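Local coordinates for transcriptional regulator fur family (Xanthomonas campestris pv. campestris, PDB 7DH8), which probably acts as a zinc-dependent transcriptional repressor of the Fur family, binding zinc and regulatory DNA to control zinc uptake, at residues A[135-138]-A[139-143]; A[47-50]-A[51-55]. All coordinates share one frame; numbering follows the deposited sequence.

Interaction 1: residues A[135-138]-A[139-143]; sequences RDVV and SQLEA
Gln-140 folds its side chain back over the turn of helix that precedes it, and the carbonyl of Asp-136 receives it there. With CG swung back over that turn (chi1 -90°) and the chain then extended, the carboxamide comes to lie beside Asp-136 O, to which NE2 makes a weak hydrogen bond of 3.2 Å. The same oxygen accepts the main-chain bond from Gln-140 N, which is shorter at 2.9 Å, so two donors of one residue grip a single acceptor. Ser-139 repeats the pattern one position earlier. Its OG lies beside its own backbone N (chi1 -79°) and gives a weak hydrogen bond of 3.0 Å to Arg-135 O, an acceptor already engaged by Ser-139 N. The hydroxyl also comes alongside the aliphatic part of the arginine, with Ser-139 OG 3.9 Å from Arg-135 CG.

These turns open helix 135-146 of the dimerization domain, which follows the sheet strands 119-123 and 129-131 and precedes strand 151-160. Just ahead of it Asp-134 accepts a hydrogen bond from Val-137 N through OD1. Val-137 and Leu-141 share the face toward the second subunit, where Gln-140 OE1 takes a weak hydrogen bond from NE2 of Gln-140 of that chain, so that both ends of the carboxamide have partners. Within the helix, Val-137 CG1 and Leu-141 CD1 meet loosely at 4.5 Å. Val-138 and Glu-142 cross at a slant, the carboxylate oxygen OE2 of Glu-142 lying 3.8 Å from the methyl CG1 of Val-138. This pair is turned to strand 151-160, where Val-138 rests on Leu-157 and its carbonyl oxygen accepts the side-chain amide of Gln-155 as well as Glu-142 N.

Interaction 2: residues A[47-50]-A[51-55]; sequences ANVL and RLIAD
The guanidinium of Arg-51 has Ala-47 O over one face, 3.9 Å above the plane and displaced toward the rim, while Asn-48 OD1 lies at its edge, near the plane and 4.0 Å from Arg-51 NE. The Asn-48 amide is turned 36° from the guanidinium plane. A bend at chi3 (-30°) brings the arginine's end back over the preceding turn, and Ala-47 O also accepts the short main-chain bond from Arg-51 N, at 2.7 Å. Leu-52 comes to the other part of the amide, its CD1 4.1 Å from Asn-48 ND2.

All this lies on helix 44-56 of the winged-helix DNA-binding domain expected of a Fur-family regulator, among helices 25-35, 62-69 and 80-92. Val-49 and Ile-53, both buried, lie side by side and point the same way, with CG1 of Val-49 3.9 Å from CD1 of Ile-53. Leu-90 packs on Val-49 and Leu-87 on Ile-53, both from helix 80-92. Leu-50, also buried, packs on Phe-27 and Val-31 of helix 25-35 as well as on Leu-90, whereas Leu-52 meets Trp-68 and Val-69 of helix 62-69.

In the fold
Interactions 1 and 2 illustrate how one Fur-family chain uses the same local device, side chains packed along successive helix turns, in two different settings. Their centres lie about 31 Å apart, on opposite sides of the chain's centre, and their nearest atoms are about 21 Å apart. Between them sits the zinc site of His-97, Cys-108, His-116 and Glu-131. The side chain of Leu-50 in interaction 2 is about 10 Å from a bound zinc ion and about 7 Å from that of Cys-108; that of Val-138 in interaction 1 is about 11 Å from a bound zinc ion and about 8 Å from that of His-116. Interaction 1 meets the second subunit; interaction 2 does not.

Interaction 1: residues A[135-138]-A[139-143]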
loop_
_atom_site.group_PDB
_atom_site.type_symbol
_atom_site.label_atom_id
_atom_site.label_comp_id
_atom_site.label_asym_id
_atom_site.label_seq_id
_atom_site.Cartn_x
_atom_site.Cartn_y
_atom_site.Cartn_z
ATOM N N ARG A 135 -5.000 -16.342 -6.535
ATOM C CA ARG A 135 -4.330 -16.295 -7.816
ATOM C C ARG A 135 -5.334 -15.669 -8.773
ATOM O O ARG A 135 -4.929 -15.041 -9.752
ATOM C CB ARG A 135 -3.915 -17.672 -8.303
ATOM C CG ARG A 135 -3.208 -17.586 -9.638
ATOM C CD ARG A 135 -2.910 -18.933 -10.249
ATOM N NE ARG A 135 -4.110 -19.684 -10.571
ATOM C CZ ARG A 135 -4.184 -20.533 -11.595
ATOM N NH1 ARG A 135 -3.127 -20.707 -12.385
ATOM N NH2 ARG A 135 -5.311 -21.202 -11.829
ATOM N N ASP A 136 -6.635 -15.823 -8.539
ATOM C CA ASP A 136 -7.595 -15.171 -9.436
ATOM C C ASP A 136 -7.469 -13.640 -9.377
ATOM O O ASP A 136 -7.467 -12.953 -10.407
ATOM C CB ASP A 136 -9.028 -15.589 -9.099
ATOM C CG ASP A 136 -9.371 -17.055 -9.547
ATOM O OD1 ASP A 136 -8.598 -17.692 -10.301
ATOM O OD2 ASP A 136 -10.434 -17.566 -9.130
ATOM N N VAL A 137 -7.411 -13.092 -8.179
ATOM C CA VAL A 137 -7.308 -11.634 -8.028
ATOM C C VAL A 137 -6.024 -11.116 -8.641
ATOM O O VAL A 137 -6.030 -10.086 -9.338
ATOM C CB VAL A 137 -7.420 -11.223 -6.551
ATOM C CG1 VAL A 137 -6.885 -9.761 -6.349
ATOM C CG2 VAL A 137 -8.873 -11.326 -6.084
ATOM N N VAL A 138 -4.893 -11.793 -8.370
ATOM C CA VAL A 138 -3.611 -11.278 -8.865
ATOM C C VAL A 138 -3.568 -11.381 -10.395
ATOM O O VAL A 138 -3.141 -10.441 -11.080
ATOM C CB VAL A 138 -2.465 -12.043 -8.172
ATOM C CG1 VAL A 138 -1.123 -12.042 -9.002
ATOM C CG2 VAL A 138 -2.296 -11.535 -6.750
ATOM N N SER A 139 -4.127 -12.476 -10.945
ATOM C CA SER A 139 -4.203 -12.690 -12.391
ATOM C C SER A 139 -5.090 -11.660 -13.085
ATOM O O SER A 139 -4.779 -11.199 -14.198
ATOM C CB SER A 139 -4.791 -14.082 -12.684
ATOM O OG SER A 139 -3.808 -15.075 -12.529
ATOM N N GLN A 140 -6.236 -11.354 -12.487
ATOM C CA GLN A 140 -7.107 -10.333 -13.041
ATOM C C GLN A 140 -6.396 -8.996 -13.124
ATOM O O GLN A 140 -6.435 -8.343 -14.164
ATOM C CB GLN A 140 -8.384 -10.193 -12.229
ATOM C CG GLN A 140 -9.475 -11.144 -12.782
ATOM C CD GLN A 140 -10.664 -11.191 -11.813
ATOM O OE1 GLN A 140 -11.602 -10.402 -11.920
ATOM N NE2 GLN A 140 -10.558 -12.031 -10.804
ATOM N N LEU A 141 -5.709 -8.583 -12.043
ATOM C CA LEU A 141 -5.027 -7.295 -12.067
ATOM C C LEU A 141 -3.850 -7.296 -13.024
ATOM O O LEU A 141 -3.557 -6.261 -13.648
ATOM C CB LEU A 141 -4.562 -6.930 -10.650
ATOM C CG LEU A 141 -5.644 -6.468 -9.671
ATOM C CD1 LEU A 141 -4.981 -6.162 -8.235
ATOM C CD2 LEU A 141 -6.369 -5.262 -10.225
ATOM N N GLU A 142 -3.178 -8.442 -13.209
ATOM C CA GLU A 142 -2.185 -8.520 -14.277
ATOM C C GLU A 142 -2.803 -8.289 -15.650
ATOM O O GLU A 142 -2.264 -7.517 -16.462
ATOM C CB GLU A 142 -1.457 -9.851 -14.252
ATOM C CG GLU A 142 -0.336 -9.895 -13.264
ATOM C CD GLU A 142 0.280 -11.267 -13.259
ATOM O OE1 GLU A 142 0.174 -11.941 -14.307
ATOM O OE2 GLU A 142 0.860 -11.667 -12.229
ATOM N N ALA A 143 -3.903 -8.986 -15.952
ATOM C CA ALA A 143 -4.574 -8.797 -17.241
ATOM C C ALA A 143 -4.983 -7.346 -17.443
ATOM O O ALA A 143 -4.869 -6.820 -18.550
ATOM C CB ALA A 143 -5.813 -9.688 -17.324
#

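Interaction 2: residues A[47-50]-A[51-55]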
loop_
_atom_site.group_PDB
_atom_site.type_symbol
_atom_site.label_atom_id
_atom_site.label_comp_id
_atom_site.label_asym_id
_atom_site.label_seq_id
_atom_site.Cartn_x
_atom_site.Cartn_y
_atom_site.Cartn_z
ATOM N N ALA A 47 18.651 -15.271 10.606
ATOM C CA ALA A 47 17.792 -16.194 11.326
ATOM C C ALA A 47 17.185 -15.524 12.553
ATOM O O ALA A 47 15.996 -15.727 12.862
ATOM C CB ALA A 47 18.590 -17.438 11.728
ATOM N N ASN A 48 17.988 -14.713 13.256
ATOM C CA ASN A 48 17.484 -14.008 14.425
ATOM C C ASN A 48 16.515 -12.906 14.033
ATOM O O ASN A 48 15.557 -12.638 14.766
ATOM C CB ASN A 48 18.639 -13.430 15.249
ATOM C CG ASN A 48 18.186 -12.942 16.617
ATOM O OD1 ASN A 48 17.392 -13.609 17.298
ATOM N ND2 ASN A 48 18.689 -11.780 17.035
ATOM N N VAL A 49 16.742 -12.244 12.898
ATOM C CA VAL A 49 15.771 -11.261 12.445
ATOM C C VAL A 49 14.478 -11.962 12.060
ATOM O O VAL A 49 13.390 -11.576 12.495
ATOM C CB VAL A 49 16.343 -10.423 11.290
ATOM C CG1 VAL A 49 15.254 -9.575 10.654
ATOM C CG2 VAL A 49 17.387 -9.487 11.842
ATOM N N LEU A 50 14.593 -13.044 11.283
ATOM C CA LEU A 50 13.422 -13.789 10.853
ATOM C C LEU A 50 12.673 -14.318 12.054
ATOM O O LEU A 50 11.448 -14.170 12.148
ATOM C CB LEU A 50 13.839 -14.945 9.932
ATOM C CG LEU A 50 12.699 -15.910 9.585
ATOM C CD1 LEU A 50 11.609 -15.186 8.790
ATOM C CD2 LEU A 50 13.203 -17.127 8.828
ATOM N N ARG A 51 13.413 -14.911 13.007
ATOM C CA ARG A 51 12.797 -15.463 14.211
ATOM C C ARG A 51 12.049 -14.390 14.994
ATOM O O ARG A 51 10.911 -14.611 15.436
ATOM C CB ARG A 51 13.859 -16.128 15.090
ATOM C CG ARG A 51 13.292 -16.825 16.324
ATOM C CD ARG A 51 14.363 -17.070 17.406
ATOM N NE ARG A 51 15.700 -17.255 16.837
ATOM C CZ ARG A 51 16.092 -18.320 16.136
ATOM N NH1 ARG A 51 15.262 -19.337 15.909
ATOM N NH2 ARG A 51 17.333 -18.365 15.660
ATOM N N LEU A 52 12.685 -13.227 15.210
ATOM C CA LEU A 52 12.021 -12.140 15.919
ATOM C C LEU A 52 10.733 -11.716 15.218
ATOM O O LEU A 52 9.703 -11.496 15.869
ATOM C CB LEU A 52 12.967 -10.941 16.055
ATOM C CG LEU A 52 14.116 -11.107 17.089
ATOM C CD1 LEU A 52 15.090 -9.902 17.031
ATOM C CD2 LEU A 52 13.589 -11.357 18.503
ATOM N N ILE A 53 10.765 -11.563 13.891
ATOM C CA ILE A 53 9.545 -11.103 13.216
ATOM C C ILE A 53 8.455 -12.172 13.326
ATOM O O ILE A 53 7.310 -11.874 13.669
ATOM C CB ILE A 53 9.843 -10.706 11.753
ATOM C CG1 ILE A 53 10.772 -9.494 11.682
ATOM C CG2 ILE A 53 8.522 -10.468 10.901
ATOM C CD1 ILE A 53 11.337 -9.243 10.303
ATOM N N ALA A 54 8.823 -13.436 13.119
ATOM C CA ALA A 54 7.859 -14.532 13.180
ATOM C C ALA A 54 7.210 -14.665 14.561
ATOM O O ALA A 54 6.045 -15.059 14.660
ATOM C CB ALA A 54 8.542 -15.843 12.781
ATOM N N ASP A 55 7.931 -14.331 15.624
ATOM C CA ASP A 55 7.478 -14.480 17.002
ATOM C C ASP A 55 6.566 -13.355 17.467
ATOM O O ASP A 55 5.903 -13.511 18.503
ATOM C CB ASP A 55 8.666 -14.501 17.972
ATOM C CG ASP A 55 9.103 -15.896 18.358
ATOM O OD1 ASP A 55 8.329 -16.863 18.140
ATOM O OD2 ASP A 55 10.233 -16.014 18.908
#